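Local coordinates for protein beta-mannosidase (Trichoderma harzianum, PDB 4CVU) that probably hydrolyses terminal beta-mannosidic linkages, as a glycosylated fungal beta-mannosidase of glycoside hydrolase family 2, at residues A268-I273 with V328-A333; A387-P392 with W706-I711; Y737-A742 with T758-E763; L864-N869 with E929-E934. All blocks are in the same frame, centred on the assembly; numbering follows the deposited sequence. Where two conformers were deposited one is given.

How the contacts relate
Following the chain from the N terminus, the four contacts come in series: each closes its loop before the next opens, and none nests in or crosses another. Contact 1 brings together two neighbouring strands of the family 2 beta-sandwich domain, closing a loop of 54 residues made of strands and turns. Contact 2 closes much the longest loop, 313 residues rich in helix, and joins the first and last strands of the barrel, near the centre of the molecule. Contact 3, whose nearest atoms are about 5 Å from those of contact 2, closes the short hairpin 740-747/752-759 just beyond the barrel. Contact 4 draws together the first and last strands of the C-terminal Ig-fold domain.

Contact 1: A268-I273 with V328-A333; sequences ASMSVI and VSVSSA
Ser269 faces Ser331 and Ser271 faces Ser329 as the hydrogen-bonded pairs of two neighbouring antiparallel strands, 268-273 and 328-332, whose axes come within 4.6 Å of each other. Ser269 N gives a nearly straight bond (175°) to Ser331 O at 2.8 Å, and Ser331 N returns one to Ser269 O. The same exchange links Ser271 and Ser329, Ser329 N lying 3.0 Å from Ser271 O. The face bearing Ala268, Met270, Val272, Val328 and Val330 is apolar. There Val272 and Val328 run alongside each other off this face, with CG1 of Val272 3.6 Å from CG2 of Val328. The Met270 chain turns at chi3 (78°), which brings CE to 4.0 Å from Val328 CG1. Leu289 of the adjoining strand 283-294, and Leu258 and Val299 of strands 252-261 and 298-305, pack on this face. The opposite face carries four serines, where Ser269 OG makes a weak bond to Ser331 O and a water is held by Ser271 OG, with weaker bonds to Ser329 O and Ser331 OG. The strand pair is thus amphipathic: apolar side chains face the interior of this family 2 beta-sandwich domain, while small hydroxyls line its partly exposed face, two of them sharing a water.

Contact 2: A387-P392 with W706-I711; sequences ANLIPP and WQLNDI
The amide of Asn709 and the backbone of Ile390 make a two-bond grip. Ile390 N donates to OD1 of Asn709 at 3.0 Å, in the amide plane and on a lone pair, and Asn709 ND2 donates to Ile390 O at 2.9 Å, from 43° above that carbonyl's plane. With chi1 at 66°, CG of Asn709 sits between its own backbone N and carbonyl carbon; the two bonds then fix the flip of the amide. A third bond, Leu708 N to Asn388 O at 2.9 Å, joins the main chains directly. Within 706-711, Gln707 NE2 reaches Asn709 O at 2.8 Å, bracing the residue that holds Ile390.

The remaining contacts are largely of van der Waals kind. Asn388 crosses Trp706 at about a right angle, its CG 3.3 Å from CE3 of the indole, the amide and ring planes 46° apart; its polar ends turn elsewhere, OD1 to Arg420 and ND2 to Asn593 O and Tyr705 O. Ile390 CG2 meets the far end of the same ring, 3.9 Å from CH2 of Trp706, while Ile390 CD1 lies against Gln707 NE2. CB of Ala387 touches CB of Leu708 at 3.8 Å. The peptide between Trp706 and Gln707 is cis, as known for related clan GH-A barrels.

Strands 380-389 and 702-705, running parallel, are the first and last of the (beta/alpha)8 barrel, and the contact carries the pairing past the end of strand 702-705, alongside the last residues of 380-389 and the loop after it. Leu407 and Val411 of helix 401-413 cover Leu708, and Trp422 and Trp717 meet Trp706 edge-to-face.

Contact 3: Y737-A742 with T758-E763; sequences YEHVIA and TSDLWE
Val740 and Ser759 form a non-hydrogen-bonded antiparallel pair, followed by the hydrogen-bonded pair Ile741 and Thr758, whose two backbone bonds, Ile741 N to Thr758 O at 3.0 Å and Thr758 N to Ile741 O at 2.9 Å, hold the strands at the open end of the hairpin. One step further out, Asp760 N donates to His739 O at 2.9 Å, and the side chains of the same two residues add a second link: ND1 of His739 donates to OD1 of Asp760 at 2.9 Å. The carboxylate oxygen lies in the ring plane, at the edge of the imidazole, and uses its syn lone pair, although ring and carboxylate planes are 53° apart. Both ends of this polar pair have further partners, OD2 of Asp760 in a salt bridge with Lys385 and NE2 of His739 in a hydrogen bond with Asp317. Flanked by two carboxylates, the imidazole may well be protonated.

The hairpin of strands 740-747 and 752-759 opens the Ig-like domain that follows the barrel, directly after helix 729-736; Lys385 belongs to a barrel strand and Asp317 to the family 2 beta-sandwich domain, so the pair lies where three domains meet. Ser759 OG accepts from Leu761 N in an ST turn, which bends the chain at the end of its strand. Leu761 then crosses Val740 at about a right angle, its CD1 3.9 Å from CG2 of Val740, with Phe843 touching both. On the other face Ile741 and Thr758 extend together; Thr758 OG1 bonds to Thr800, and Arg691 of helix 664-692 packs against both residues.

Contact 4: L864-N869 with E929-E934; sequences LHLSYN and EQVTVE
Leu866 and Leu864 of one strand press against Val933 of another across the C-terminal Ig-fold domain, a beta-sandwich. Strands 864-869 and 932-934 belong to its two different sheets and are outermost in each; no hydrogen bond joins them. Their directions are 155° apart, close to antiparallel, and their axes come within 7.7 Å, a spacing bridged by side chains. From the first strand Leu864 and Leu866 point toward the second, and Val931 and Val933 point back. Val933 splits its two methyls between the leucines: CG1 lies 3.7 Å from CB of Leu866, and CG2 lies 3.9 Å from CD1 of Leu864. A chi1 of 65° sets CG1 between the backbone N and carbonyl carbon, leaving CG2 anti to the N. CG of Leu866 is anti to its own N, and its CD2 lies over the Val931-Thr932 backbone, where it also nears CG1 of Val931 at 4.2 Å. Val877 of strand 874-879 and Leu889 of strand 884-890 touch both Leu866 and Val933, so the contact borders the apolar interior at the edge of the sandwich. At the far end, CD1 of Leu864 rests 3.8 Å from the carbonyl carbon of Glu934.

Contact 1: A268-I273 with V328-A333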
loop_
_atom_site.group_PDB
_atom_site.type_symbol
_atom_site.label_atom_id
_atom_site.label_comp_id
_atom_site.label_asym_id
_atom_site.label_seq_id
_atom_site.Cartn_x
_atom_site.Cartn_y
_atom_site.Cartn_z
ATOM N N ALA A 268 13.844 -60.768 11.453
ATOM C CA ALA A 268 12.777 -59.882 11.942
ATOM C C ALA A 268 11.423 -60.298 11.384
ATOM O O ALA A 268 11.337 -60.837 10.284
ATOM C CB ALA A 268 13.075 -58.431 11.577
ATOM N N SER A 269 10.373 -60.031 12.153
ATOM C CA SER A 269 9.002 -60.385 11.790
ATOM C C SER A 269 8.071 -59.159 11.769
ATOM O O SER A 269 8.293 -58.202 12.511
ATOM C CB SER A 269 8.449 -61.371 12.801
ATOM O OG SER A 269 8.069 -60.691 13.991
ATOM N N MET A 270 7.010 -59.232 10.965
ATOM C CA MET A 270 6.119 -58.090 10.756
ATOM C C MET A 270 4.652 -58.489 10.906
ATOM O O MET A 270 4.204 -59.535 10.416
ATOM C CB MET A 270 6.344 -57.478 9.365
ATOM C CG MET A 270 7.775 -57.069 9.050
ATOM S SD MET A 270 7.985 -56.614 7.303
ATOM C CE MET A 270 7.281 -54.957 7.353
ATOM N N SER A 271 3.910 -57.642 11.598
ATOM C CA SER A 271 2.478 -57.807 11.766
ATOM C C SER A 271 1.776 -56.483 11.438
ATOM O O SER A 271 2.402 -55.417 11.498
ATOM C CB SER A 271 2.173 -58.197 13.201
ATOM O OG SER A 271 2.549 -57.145 14.064
ATOM N N VAL A 272 0.493 -56.552 11.089
ATOM C CA VAL A 272 -0.298 -55.362 10.774
ATOM C C VAL A 272 -1.693 -55.429 11.361
ATOM O O VAL A 272 -2.299 -56.498 11.407
ATOM C CB VAL A 272 -0.421 -55.120 9.250
ATOM C CG1 VAL A 272 0.946 -54.814 8.658
ATOM C CG2 VAL A 272 -1.067 -56.304 8.534
ATOM N N ILE A 273 -2.187 -54.281 11.813
ATOM C CA ILE A 273 -3.600 -54.094 12.144
ATOM C C ILE A 273 -4.170 -53.054 11.182
ATOM O O ILE A 273 -3.654 -51.935 11.088
ATOM C CB ILE A 273 -3.798 -53.625 13.610
ATOM C CG1 ILE A 273 -3.248 -54.677 14.597
ATOM C CG2 ILE A 273 -5.277 -53.376 13.900
ATOM C CD1 ILE A 273 -2.854 -54.113 15.946
ATOM N N VAL A 328 1.815 -50.855 11.216
ATOM C CA VAL A 328 2.757 -51.936 10.912
ATOM C C VAL A 328 3.813 -51.993 11.997
ATOM O O VAL A 328 4.505 -51.013 12.215
ATOM C CB VAL A 328 3.478 -51.697 9.567
ATOM C CG1 VAL A 328 4.464 -52.820 9.279
ATOM C CG2 VAL A 328 2.489 -51.565 8.424
ATOM N N SER A 329 3.951 -53.142 12.660
ATOM C CA SER A 329 4.944 -53.322 13.725
ATOM C C SER A 329 6.025 -54.327 13.308
ATOM O O SER A 329 5.726 -55.379 12.731
ATOM C CB SER A 329 4.273 -53.800 15.022
ATOM O OG SER A 329 3.207 -52.944 15.407
ATOM N N VAL A 330 7.275 -53.990 13.605
ATOM C CA VAL A 330 8.400 -54.859 13.340
ATOM C C VAL A 330 8.978 -55.366 14.665
ATOM O O VAL A 330 9.393 -54.585 15.520
ATOM C CB VAL A 330 9.495 -54.143 12.527
ATOM C CG1 VAL A 330 10.648 -55.092 12.219
ATOM C CG2 VAL A 330 8.920 -53.571 11.240
ATOM N N SER A 331 8.976 -56.690 14.827
ATOM C CA SER A 331 9.540 -57.333 16.009
ATOM C C SER A 331 10.691 -58.244 15.639
ATOM O O SER A 331 10.862 -58.638 14.475
ATOM C CB SER A 331 8.481 -58.128 16.758
ATOM O OG SER A 331 7.753 -57.284 17.621
ATOM N N SER A 332 11.477 -58.569 16.658
ATOM C CA SER A 332 12.705 -59.339 16.489
ATOM C C SER A 332 12.642 -60.571 17.363
ATOM O O SER A 332 12.236 -60.481 18.521
ATOM C CB SER A 332 13.907 -58.485 16.883
ATOM O OG SER A 332 15.048 -58.895 16.171
ATOM N N ALA A 333 13.042 -61.714 16.801
ATOM C CA ALA A 333 13.112 -62.982 17.537
ATOM C C ALA A 333 13.620 -62.753 18.959
ATOM O O ALA A 333 14.676 -62.139 19.159
ATOM C CB ALA A 333 14.013 -63.970 16.808
HETATM O O HOH W 1 5.697 -57.264 15.031
#

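Contact 2: A387-P392 with W706-I711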
loop_
_atom_site.group_PDB
_atom_site.type_symbol
_atom_site.label_atom_id
_atom_site.label_comp_id
_atom_site.label_asym_id
_atom_site.label_seq_id
_atom_site.Cartn_x
_atom_site.Cartn_y
_atom_site.Cartn_z
ATOM N N ALA A 387 -8.752 -28.834 -12.752
ATOM C CA ALA A 387 -7.782 -27.762 -13.101
ATOM C C ALA A 387 -6.351 -28.103 -12.684
ATOM O O ALA A 387 -6.124 -29.154 -12.086
ATOM C CB ALA A 387 -8.193 -26.431 -12.489
ATOM N N ASN A 388 -5.403 -27.215 -13.011
ATOM C CA ASN A 388 -3.990 -27.387 -12.654
ATOM C C ASN A 388 -3.672 -26.615 -11.367
ATOM O O ASN A 388 -3.929 -25.441 -11.270
ATOM C CB ASN A 388 -3.118 -26.889 -13.759
ATOM C CG ASN A 388 -3.173 -27.813 -14.994
ATOM O OD1 ASN A 388 -2.265 -28.635 -15.210
ATOM N ND2 ASN A 388 -4.198 -27.688 -15.781
ATOM N N LEU A 389 -3.153 -27.305 -10.395
ATOM C CA LEU A 389 -2.764 -26.717 -9.111
ATOM C C LEU A 389 -1.306 -26.307 -9.196
ATOM O O LEU A 389 -0.422 -27.140 -9.444
ATOM C CB LEU A 389 -2.941 -27.749 -8.018
ATOM C CG LEU A 389 -2.455 -27.299 -6.632
ATOM C CD1 LEU A 389 -3.361 -26.200 -6.133
ATOM C CD2 LEU A 389 -2.442 -28.494 -5.699
ATOM N N ILE A 390 -1.046 -25.027 -8.976
ATOM C CA ILE A 390 0.309 -24.502 -8.883
ATOM C C ILE A 390 0.582 -24.179 -7.400
ATOM O O ILE A 390 -0.346 -24.176 -6.584
ATOM C CB ILE A 390 0.527 -23.263 -9.768
ATOM C CG1 ILE A 390 -0.332 -22.100 -9.294
ATOM C CG2 ILE A 390 0.247 -23.594 -11.244
ATOM C CD1 ILE A 390 0.337 -20.758 -9.424
ATOM N N PRO A 391 1.840 -23.968 -7.035
ATOM C CA PRO A 391 2.085 -23.675 -5.603
ATOM C C PRO A 391 1.294 -22.452 -5.158
ATOM O O PRO A 391 1.352 -21.420 -5.812
ATOM C CB PRO A 391 3.580 -23.403 -5.547
ATOM C CG PRO A 391 4.125 -24.097 -6.755
ATOM C CD PRO A 391 3.092 -24.005 -7.815
ATOM N N PRO A 392 0.571 -22.555 -4.045
ATOM C CA PRO A 392 -0.222 -21.376 -3.540
ATOM C C PRO A 392 0.623 -20.191 -3.018
ATOM O O PRO A 392 0.078 -19.105 -2.839
ATOM C CB PRO A 392 -1.020 -21.977 -2.379
ATOM C CG PRO A 392 -0.105 -23.054 -1.864
ATOM C CD PRO A 392 0.532 -23.671 -3.102
ATOM N N TRP A 706 -6.356 -24.531 -17.235
ATOM C CA TRP A 706 -5.162 -23.824 -16.766
ATOM C C TRP A 706 -5.606 -22.428 -16.328
ATOM O O TRP A 706 -6.037 -21.642 -17.175
ATOM C CB TRP A 706 -4.075 -23.742 -17.879
ATOM C CG TRP A 706 -2.856 -23.180 -17.254
ATOM C CD1 TRP A 706 -2.568 -21.878 -17.092
ATOM C CD2 TRP A 706 -1.856 -23.904 -16.521
ATOM N NE1 TRP A 706 -1.444 -21.716 -16.352
ATOM C CE2 TRP A 706 -0.974 -22.954 -15.987
ATOM C CE3 TRP A 706 -1.604 -25.256 -16.306
ATOM C CZ2 TRP A 706 0.120 -23.300 -15.254
ATOM C CZ3 TRP A 706 -0.508 -25.615 -15.554
ATOM C CH2 TRP A 706 0.347 -24.633 -15.028
ATOM N N GLN A 707 -5.535 -22.043 -15.046
ATOM C CA GLN A 707 -4.968 -22.765 -13.930
ATOM C C GLN A 707 -5.915 -22.514 -12.763
ATOM O O GLN A 707 -6.740 -21.591 -12.817
ATOM C CB GLN A 707 -3.574 -22.225 -13.566
ATOM C CG GLN A 707 -3.549 -20.745 -13.228
ATOM C CD GLN A 707 -2.175 -20.102 -13.287
ATOM O OE1 GLN A 707 -1.644 -19.862 -14.362
ATOM N NE2 GLN A 707 -1.605 -19.786 -12.122
ATOM N N LEU A 708 -5.851 -23.359 -11.741
ATOM C CA LEU A 708 -6.797 -23.232 -10.662
ATOM C C LEU A 708 -6.534 -21.932 -9.962
ATOM O O LEU A 708 -7.454 -21.145 -9.730
ATOM C CB LEU A 708 -6.668 -24.400 -9.663
ATOM C CG LEU A 708 -7.381 -24.206 -8.290
ATOM C CD1 LEU A 708 -8.872 -24.298 -8.437
ATOM C CD2 LEU A 708 -6.954 -25.271 -7.338
ATOM N N ASN A 709 -5.263 -21.719 -9.601
ATOM C CA ASN A 709 -4.951 -20.805 -8.500
ATOM C C ASN A 709 -3.745 -19.895 -8.748
ATOM O O ASN A 709 -2.955 -20.157 -9.670
ATOM C CB ASN A 709 -4.758 -21.611 -7.216
ATOM C CG ASN A 709 -3.538 -22.512 -7.274
ATOM O OD1 ASN A 709 -3.376 -23.285 -8.218
ATOM N ND2 ASN A 709 -2.671 -22.423 -6.266
ATOM N N ASP A 710 -3.585 -18.870 -7.887
ATOM C CA ASP A 710 -2.538 -17.840 -8.011
ATOM C C ASP A 710 -1.501 -17.935 -6.889
ATOM O O ASP A 710 -1.849 -18.216 -5.743
ATOM C CB ASP A 710 -3.098 -16.406 -7.934
ATOM C CG ASP A 710 -3.520 -15.844 -9.284
ATOM O OD1 ASP A 710 -2.845 -16.086 -10.295
ATOM O OD2 ASP A 710 -4.553 -15.116 -9.322
ATOM N N ILE A 711 -0.240 -17.662 -7.235
ATOM C CA ILE A 711 0.856 -17.595 -6.268
ATOM C C ILE A 711 1.070 -16.192 -5.680
ATOM O O ILE A 711 1.725 -16.045 -4.641
ATOM C CB ILE A 711 2.160 -18.075 -6.945
ATOM C CG1 ILE A 711 3.122 -18.602 -5.932
ATOM C CG2 ILE A 711 2.797 -16.989 -7.764
ATOM C CD1 ILE A 711 4.378 -19.227 -6.541
#

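Contact 3: Y737-A742 with T758-E763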
loop_
_atom_site.group_PDB
_atom_site.type_symbol
_atom_site.label_atom_id
_atom_site.label_comp_id
_atom_site.label_asym_id
_atom_site.label_seq_id
_atom_site.Cartn_x
_atom_site.Cartn_y
_atom_site.Cartn_z
ATOM N N TYR A 737 -19.254 -27.735 -15.099
ATOM C CA TYR A 737 -18.800 -29.028 -14.600
ATOM C C TYR A 737 -19.928 -29.814 -13.851
ATOM O O TYR A 737 -19.683 -30.812 -13.182
ATOM C CB TYR A 737 -17.563 -28.858 -13.692
ATOM C CG TYR A 737 -16.206 -28.655 -14.404
ATOM C CD1 TYR A 737 -15.997 -29.044 -15.719
ATOM C CD2 TYR A 737 -15.123 -28.149 -13.713
ATOM C CE1 TYR A 737 -14.745 -28.911 -16.329
ATOM C CE2 TYR A 737 -13.867 -28.020 -14.317
ATOM C CZ TYR A 737 -13.697 -28.388 -15.644
ATOM O OH TYR A 737 -12.470 -28.249 -16.259
ATOM N N GLU A 738 -21.163 -29.339 -13.942
ATOM C CA GLU A 738 -22.268 -30.072 -13.333
ATOM C C GLU A 738 -22.456 -31.427 -14.053
ATOM O O GLU A 738 -22.056 -31.603 -15.213
ATOM C CB GLU A 738 -23.564 -29.243 -13.381
ATOM C CG GLU A 738 -23.610 -28.113 -12.356
ATOM C CD GLU A 738 -24.996 -27.552 -12.169
ATOM O OE1 GLU A 738 -25.873 -28.337 -11.808
ATOM O OE2 GLU A 738 -25.237 -26.376 -12.405
ATOM N N HIS A 739 -23.049 -32.380 -13.338
ATOM C CA HIS A 739 -23.213 -33.751 -13.865
ATOM C C HIS A 739 -23.949 -33.794 -15.191
ATOM O O HIS A 739 -23.542 -34.491 -16.082
ATOM C CB HIS A 739 -23.890 -34.660 -12.838
ATOM C CG HIS A 739 -23.066 -34.892 -11.615
ATOM N ND1 HIS A 739 -21.881 -35.599 -11.633
ATOM C CD2 HIS A 739 -23.251 -34.499 -10.333
ATOM C CE1 HIS A 739 -21.373 -35.627 -10.410
ATOM N NE2 HIS A 739 -22.187 -34.978 -9.602
ATOM N N VAL A 740 -25.033 -33.024 -15.307
ATOM C CA VAL A 740 -25.868 -32.967 -16.505
ATOM C C VAL A 740 -26.042 -31.488 -16.899
ATOM O O VAL A 740 -26.535 -30.691 -16.106
ATOM C CB VAL A 740 -27.250 -33.612 -16.226
ATOM C CG1 VAL A 740 -28.058 -33.778 -17.496
ATOM C CG2 VAL A 740 -27.089 -34.967 -15.549
ATOM N N ILE A 741 -25.607 -31.136 -18.107
ATOM C CA ILE A 741 -25.636 -29.762 -18.599
ATOM C C ILE A 741 -26.267 -29.705 -19.981
ATOM O O ILE A 741 -26.201 -30.662 -20.749
ATOM C CB ILE A 741 -24.208 -29.127 -18.634
ATOM C CG1 ILE A 741 -23.272 -29.919 -19.572
ATOM C CG2 ILE A 741 -23.619 -29.079 -17.220
ATOM C CD1 ILE A 741 -21.968 -29.204 -19.894
ATOM N N ALA A 742 -26.912 -28.579 -20.255
ATOM C CA ALA A 742 -27.396 -28.198 -21.586
ATOM C C ALA A 742 -26.501 -27.088 -22.092
ATOM O O ALA A 742 -26.309 -26.083 -21.405
ATOM C CB ALA A 742 -28.838 -27.704 -21.506
ATOM N N THR A 758 -25.313 -33.041 -22.164
ATOM C CA THR A 758 -24.152 -33.891 -21.883
ATOM C C THR A 758 -24.168 -34.306 -20.429
ATOM O O THR A 758 -24.443 -33.487 -19.571
ATOM C CB THR A 758 -22.828 -33.139 -22.192
ATOM O OG1 THR A 758 -22.772 -32.790 -23.580
ATOM C CG2 THR A 758 -21.629 -34.007 -21.878
ATOM N N SER A 759 -23.877 -35.580 -20.157
ATOM C CA SER A 759 -23.982 -36.142 -18.797
ATOM C C SER A 759 -22.748 -36.945 -18.463
ATOM O O SER A 759 -22.297 -37.712 -19.299
ATOM C CB SER A 759 -25.220 -37.055 -18.689
ATOM O OG SER A 759 -25.195 -37.809 -17.500
ATOM N N ASP A 760 -22.208 -36.796 -17.250
ATOM C CA ASP A 760 -21.075 -37.630 -16.850
ATOM C C ASP A 760 -21.436 -38.844 -15.966
ATOM O O ASP A 760 -20.546 -39.538 -15.437
ATOM C CB ASP A 760 -19.981 -36.786 -16.199
ATOM C CG ASP A 760 -20.337 -36.313 -14.803
ATOM O OD1 ASP A 760 -21.477 -36.571 -14.304
ATOM O OD2 ASP A 760 -19.453 -35.662 -14.213
ATOM N N LEU A 761 -22.732 -39.065 -15.792
ATOM C CA LEU A 761 -23.219 -40.153 -14.956
ATOM C C LEU A 761 -22.934 -41.494 -15.628
ATOM O O LEU A 761 -22.750 -41.560 -16.855
ATOM C CB LEU A 761 -24.714 -39.992 -14.688
ATOM C CG LEU A 761 -25.120 -38.716 -13.955
ATOM C CD1 LEU A 761 -26.634 -38.547 -14.029
ATOM C CD2 LEU A 761 -24.636 -38.691 -12.512
ATOM N N TRP A 762 -22.891 -42.550 -14.823
ATOM C CA TRP A 762 -22.529 -43.894 -15.325
ATOM C C TRP A 762 -23.752 -44.737 -15.728
ATOM O O TRP A 762 -23.659 -45.946 -15.868
ATOM C CB TRP A 762 -21.668 -44.661 -14.308
ATOM C CG TRP A 762 -20.357 -43.959 -13.903
ATOM C CD1 TRP A 762 -19.825 -42.807 -14.442
ATOM C CD2 TRP A 762 -19.428 -44.399 -12.915
ATOM N NE1 TRP A 762 -18.648 -42.515 -13.836
ATOM C CE2 TRP A 762 -18.385 -43.458 -12.878
ATOM C CE3 TRP A 762 -19.384 -45.492 -12.033
ATOM C CZ2 TRP A 762 -17.302 -43.574 -11.990
ATOM C CZ3 TRP A 762 -18.316 -45.604 -11.158
ATOM C CH2 TRP A 762 -17.289 -44.652 -11.144
ATOM N N GLU A 763 -24.878 -44.082 -15.912
ATOM C CA GLU A 763 -26.111 -44.718 -16.391
ATOM C C GLU A 763 -26.896 -43.684 -17.217
ATOM O O GLU A 763 -26.743 -42.479 -17.001
ATOM C CB GLU A 763 -26.962 -45.191 -15.217
ATOM C CG GLU A 763 -27.517 -44.053 -14.373
ATOM C CD GLU A 763 -28.100 -44.506 -13.052
ATOM O OE1 GLU A 763 -27.590 -45.490 -12.457
ATOM O OE2 GLU A 763 -29.071 -43.856 -12.601
#

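Contact 4: L864-N869 with E929-E934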
loop_
_atom_site.group_PDB
_atom_site.type_symbol
_atom_site.label_atom_id
_atom_site.label_comp_id
_atom_site.label_asym_id
_atom_site.label_seq_id
_atom_site.Cartn_x
_atom_site.Cartn_y
_atom_site.Cartn_z
ATOM N N LEU A 864 -31.595 -3.473 -10.172
ATOM C CA LEU A 864 -31.434 -4.624 -9.320
ATOM C C LEU A 864 -31.693 -4.234 -7.881
ATOM O O LEU A 864 -31.327 -3.142 -7.469
ATOM C CB LEU A 864 -30.008 -5.181 -9.421
ATOM C CG LEU A 864 -29.593 -5.910 -10.694
ATOM C CD1 LEU A 864 -28.088 -6.010 -10.751
ATOM C CD2 LEU A 864 -30.197 -7.301 -10.713
ATOM N N HIS A 865 -32.399 -5.070 -7.177
ATOM C CA HIS A 865 -32.510 -4.964 -5.697
ATOM C C HIS A 865 -31.820 -6.177 -4.931
ATOM O O HIS A 865 -31.803 -7.377 -5.304
ATOM C CB HIS A 865 -33.986 -4.966 -5.252
ATOM C CG HIS A 865 -34.739 -3.693 -5.525
ATOM N ND1 HIS A 865 -34.953 -3.202 -6.793
ATOM C CD2 HIS A 865 -35.374 -2.840 -4.684
ATOM C CE1 HIS A 865 -35.675 -2.097 -6.723
ATOM N NE2 HIS A 865 -35.949 -1.858 -5.453
ATOM N N LEU A 866 -31.182 -5.793 -3.843
ATOM C CA LEU A 866 -30.415 -6.780 -3.119
ATOM C C LEU A 866 -30.724 -6.627 -1.650
ATOM O O LEU A 866 -30.784 -5.507 -1.147
ATOM C CB LEU A 866 -28.911 -6.559 -3.382
ATOM C CG LEU A 866 -27.904 -7.467 -2.676
ATOM C CD1 LEU A 866 -28.028 -8.869 -3.204
ATOM C CD2 LEU A 866 -26.460 -6.962 -2.833
ATOM N N SER A 867 -30.949 -7.749 -0.980
ATOM C CA SER A 867 -31.202 -7.742 0.464
ATOM C C SER A 867 -30.657 -9.007 1.056
ATOM O O SER A 867 -30.432 -9.992 0.341
ATOM C CB SER A 867 -32.713 -7.625 0.764
ATOM O OG SER A 867 -33.462 -8.557 0.014
ATOM N N TYR A 868 -30.452 -8.983 2.363
ATOM C CA TYR A 868 -29.951 -10.147 3.063
ATOM C C TYR A 868 -30.887 -10.553 4.196
ATOM O O TYR A 868 -31.408 -9.693 4.917
ATOM C CB TYR A 868 -28.563 -9.878 3.651
ATOM C CG TYR A 868 -27.946 -11.085 4.323
ATOM C CD1 TYR A 868 -27.495 -12.167 3.574
ATOM C CD2 TYR A 868 -27.787 -11.128 5.704
ATOM C CE1 TYR A 868 -26.918 -13.285 4.189
ATOM C CE2 TYR A 868 -27.193 -12.230 6.325
ATOM C CZ TYR A 868 -26.778 -13.295 5.566
ATOM O OH TYR A 868 -26.217 -14.356 6.167
ATOM N N ASN A 869 -31.070 -11.862 4.341
ATOM C CA ASN A 869 -31.955 -12.417 5.374
ATOM C C ASN A 869 -31.089 -13.156 6.362
ATOM O O ASN A 869 -30.483 -14.157 6.027
ATOM C CB ASN A 869 -33.008 -13.336 4.754
ATOM C CG ASN A 869 -34.041 -13.819 5.770
ATOM O OD1 ASN A 869 -33.688 -14.436 6.777
ATOM N ND2 ASN A 869 -35.333 -13.536 5.505
ATOM N N GLU A 929 -23.817 -6.363 4.809
ATOM C CA GLU A 929 -24.210 -5.006 4.453
ATOM C C GLU A 929 -23.307 -4.347 3.416
ATOM O O GLU A 929 -23.695 -3.335 2.850
ATOM C CB GLU A 929 -24.149 -4.093 5.675
ATOM C CG GLU A 929 -25.032 -4.522 6.820
ATOM C CD GLU A 929 -24.715 -3.748 8.091
ATOM O OE1 GLU A 929 -24.050 -2.687 8.004
ATOM O OE2 GLU A 929 -25.131 -4.197 9.182
ATOM N N GLN A 930 -22.097 -4.883 3.224
ATOM C CA GLN A 930 -21.121 -4.303 2.293
ATOM C C GLN A 930 -21.127 -5.065 0.987
ATOM O O GLN A 930 -20.429 -4.701 0.064
ATOM C CB GLN A 930 -19.719 -4.300 2.888
ATOM C CG GLN A 930 -19.636 -3.665 4.292
ATOM C CD GLN A 930 -18.541 -4.296 5.162
ATOM O OE1 GLN A 930 -17.653 -5.018 4.649
ATOM N NE2 GLN A 930 -18.601 -4.047 6.491
ATOM N N VAL A 931 -21.917 -6.122 0.893
ATOM C CA VAL A 931 -21.975 -6.864 -0.382
ATOM C C VAL A 931 -22.666 -5.988 -1.394
ATOM O O VAL A 931 -23.624 -5.303 -1.034
ATOM C CB VAL A 931 -22.734 -8.179 -0.227
ATOM C CG1 VAL A 931 -22.937 -8.866 -1.583
ATOM C CG2 VAL A 931 -22.007 -9.111 0.730
ATOM N N THR A 932 -22.279 -6.071 -2.689
ATOM C CA THR A 932 -22.897 -5.252 -3.713
ATOM C C THR A 932 -23.280 -6.182 -4.859
ATOM O O THR A 932 -22.804 -7.320 -4.892
ATOM C CB THR A 932 -21.927 -4.183 -4.311
ATOM O OG1 THR A 932 -20.855 -4.855 -5.023
ATOM C CG2 THR A 932 -21.319 -3.284 -3.217
ATOM N N VAL A 933 -24.190 -5.724 -5.708
ATOM C CA VAL A 933 -24.593 -6.478 -6.926
ATOM C C VAL A 933 -24.499 -5.586 -8.157
ATOM O O VAL A 933 -24.677 -4.383 -8.074
ATOM C CB VAL A 933 -26.003 -7.117 -6.765
ATOM C CG1 VAL A 933 -27.109 -6.081 -6.633
ATOM C CG2 VAL A 933 -26.336 -8.067 -7.947
ATOM N N GLU A 934 -24.252 -6.171 -9.340
ATOM C CA GLU A 934 -24.124 -5.356 -10.515
ATOM C C GLU A 934 -24.397 -6.285 -11.651
ATOM O O GLU A 934 -24.602 -7.469 -11.414
ATOM C CB GLU A 934 -22.694 -4.813 -10.665
ATOM C CG GLU A 934 -21.680 -5.867 -11.117
ATOM C CD GLU A 934 -20.259 -5.367 -11.005
ATOM O OE1 GLU A 934 -19.802 -5.039 -9.851
ATOM O OE2 GLU A 934 -19.592 -5.261 -12.068
#